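PDB 4X2H: NTF2 domain-containing protein from Chaetomium thermophilum, which is of unknown function but carries an NTF2 domain, a fold that in some relatives serves protein binding in nuclear transport and mRNA export. Local coordinates for residues Q107-Q112 / D117-M122. Numbering follows the deposited sequence.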
loop_
_atom_site.group_PDB
_atom_site.type_symbol
_atom_site.label_atom_id
_atom_site.label_comp_id
_atom_site.label_asym_id
_atom_site.label_seq_id
_atom_site.Cartn_x
_atom_site.Cartn_y
_atom_site.Cartn_z
ATOM N N GLN B 107 -27.399 1.786 9.114
ATOM C CA GLN B 107 -27.407 1.431 10.521
ATOM C C GLN B 107 -27.379 -0.081 10.715
ATOM O O GLN B 107 -26.709 -0.585 11.617
ATOM C CB GLN B 107 -28.638 2.020 11.203
ATOM C CG GLN B 107 -28.681 1.790 12.691
ATOM C CD GLN B 107 -29.966 2.302 13.304
ATOM O OE1 GLN B 107 -30.774 2.940 12.630
ATOM N NE2 GLN B 107 -30.164 2.025 14.587
ATOM N N ARG B 108 -28.104 -0.794 9.859
ATOM C CA ARG B 108 -28.230 -2.243 9.973
ATOM C C ARG B 108 -26.879 -2.938 9.815
ATOM O O ARG B 108 -26.644 -3.992 10.408
ATOM C CB ARG B 108 -29.216 -2.779 8.929
ATOM C CG ARG B 108 -28.756 -2.579 7.494
ATOM C CD ARG B 108 -29.783 -3.049 6.479
ATOM N NE ARG B 108 -29.364 -2.719 5.117
ATOM C CZ ARG B 108 -29.664 -1.586 4.484
ATOM N NH1 ARG B 108 -30.408 -0.657 5.076
ATOM N NH2 ARG B 108 -29.219 -1.381 3.249
ATOM N N MET B 109 -25.993 -2.344 9.023
ATOM C CA MET B 109 -24.684 -2.940 8.776
ATOM C C MET B 109 -23.785 -2.797 9.995
ATOM O O MET B 109 -22.910 -3.628 10.231
ATOM C CB MET B 109 -24.024 -2.299 7.555
ATOM C CG MET B 109 -24.659 -2.706 6.236
ATOM S SD MET B 109 -24.465 -4.467 5.895
ATOM C CE MET B 109 -22.705 -4.556 5.556
ATOM N N ILE B 110 -24.003 -1.739 10.769
ATOM C CA ILE B 110 -23.254 -1.540 12.000
ATOM C C ILE B 110 -23.747 -2.514 13.065
ATOM O O ILE B 110 -22.943 -3.137 13.758
ATOM C CB ILE B 110 -23.371 -0.086 12.501
ATOM C CG1 ILE B 110 -22.693 0.856 11.498
ATOM C CG2 ILE B 110 -22.737 0.065 13.887
ATOM C CD1 ILE B 110 -22.858 2.330 11.804
ATOM N N GLU B 111 -25.065 -2.648 13.187
ATOM C CA GLU B 111 -25.650 -3.551 14.174
ATOM C C GLU B 111 -25.318 -5.014 13.885
ATOM O O GLU B 111 -25.004 -5.774 14.801
ATOM C CB GLU B 111 -27.173 -3.381 14.232
ATOM C CG GLU B 111 -27.838 -4.227 15.317
ATOM C CD GLU B 111 -29.354 -4.107 15.331
ATOM O OE1 GLU B 111 -29.995 -4.451 14.313
ATOM O OE2 GLU B 111 -29.906 -3.671 16.365
ATOM N N GLN B 112 -25.389 -5.408 12.617
ATOM C CA GLN B 112 -25.257 -6.819 12.250
ATOM C C GLN B 112 -23.816 -7.297 12.129
ATOM O O GLN B 112 -23.547 -8.492 12.257
ATOM C CB GLN B 112 -25.981 -7.093 10.933
ATOM C CG GLN B 112 -27.455 -7.389 11.114
ATOM C CD GLN B 112 -28.317 -6.741 10.055
ATOM O OE1 GLN B 112 -28.011 -6.796 8.863
ATOM N NE2 GLN B 112 -29.403 -6.114 10.486
ATOM N N ASP B 117 -16.247 -9.284 12.203
ATOM C CA ASP B 117 -16.962 -10.027 11.163
ATOM C C ASP B 117 -16.311 -9.914 9.785
ATOM O O ASP B 117 -16.687 -10.636 8.863
ATOM C CB ASP B 117 -18.415 -9.553 11.072
ATOM C CG ASP B 117 -19.322 -10.231 12.087
ATOM O OD1 ASP B 117 -18.817 -10.974 12.954
ATOM O OD2 ASP B 117 -20.549 -10.014 12.018
ATOM N N GLY B 118 -15.351 -9.007 9.641
ATOM C CA GLY B 118 -14.632 -8.860 8.389
ATOM C C GLY B 118 -15.474 -8.347 7.235
ATOM O O GLY B 118 -15.284 -8.768 6.094
ATOM N N VAL B 119 -16.394 -7.434 7.525
ATOM C CA VAL B 119 -17.245 -6.844 6.494
ATOM C C VAL B 119 -17.007 -5.336 6.397
ATOM O O VAL B 119 -16.762 -4.810 5.311
ATOM C CB VAL B 119 -18.738 -7.135 6.778
ATOM C CG1 VAL B 119 -19.652 -6.345 5.838
ATOM C CG2 VAL B 119 -19.007 -8.630 6.643
ATOM N N ARG B 120 -17.069 -4.650 7.533
ATOM C CA ARG B 120 -16.931 -3.199 7.564
ATOM C C ARG B 120 -15.461 -2.808 7.636
ATOM O O ARG B 120 -15.019 -2.153 8.583
ATOM C CB ARG B 120 -17.709 -2.614 8.746
ATOM C CG ARG B 120 -19.205 -2.850 8.632
ATOM C CD ARG B 120 -20.010 -2.025 9.623
ATOM N NE ARG B 120 -19.774 -2.426 11.011
ATOM C CZ ARG B 120 -19.060 -1.735 11.897
ATOM N NH1 ARG B 120 -18.484 -0.585 11.569
ATOM N NH2 ARG B 120 -18.922 -2.202 13.130
ATOM N N MET B 121 -14.721 -3.206 6.606
ATOM C CA MET B 121 -13.272 -3.040 6.562
ATOM C C MET B 121 -12.836 -1.865 5.707
ATOM O O MET B 121 -13.242 -1.744 4.548
ATOM C CB MET B 121 -12.610 -4.299 6.002
ATOM C CG MET B 121 -12.899 -5.576 6.760
ATOM S SD MET B 121 -12.057 -6.980 5.998
ATOM C CE MET B 121 -12.903 -7.101 4.426
ATOM N N MET B 122 -11.993 -1.013 6.283
ATOM C CA MET B 122 -11.211 -0.058 5.517
ATOM C C MET B 122 -9.823 -0.662 5.358
ATOM O O MET B 122 -9.167 -0.978 6.351
ATOM C CB MET B 122 -11.139 1.294 6.218
ATOM C CG MET B 122 -10.258 2.310 5.538
ATOM S SD MET B 122 -10.214 3.834 6.503
ATOM C CE MET B 122 -10.816 4.997 5.287
HETATM O O HOH W 1 -20.970 -3.416 15.454
#
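Arg120 reaches across to the backbone of Met109 and Ile110 in a loop-to-helix contact at one end of the molecule, where the chain leaves the short helix 107-112 and turns back toward strand 122-135. Its CD lies 3.4 Å from Met109 O, and a bend at chi3 (-67°) swings the guanidinium past Ile110, whose CA lies over one face, 3.7 Å from NE. Ile110 CG1 stands 4.2 Å above the guanidinium plane, toward its rim. A water bridges the segments, donating to Ile110 O at 2.6 Å and accepting a weak bond from Arg120 NH2 at 3.3 Å. The arginine is gripped further by a salt bridge from NH2 to Asp100 and by bonds from NE to His113 O and from NH1 to Tyr101 O. A leucine here would probably leave Asp100 without its charged mate, and His113 O, Tyr101 O and the water without these side-chain donors. Beside this polar anchor, Met109 and Val119 cross at about a right angle, CE to CG1 at 3.5 Å; bends at chi2 and chi3 curl the methionine so that its methyl comes to the loop. Arg120 is itself the centre of an inverse gamma turn, closed by a weak bond from Met121 N to Val119 O, and the whole is a helix-loop connection between sheet strands 83-96 and 122-135, pinned by one buried arginine, within the NTF2-like alpha+beta fold.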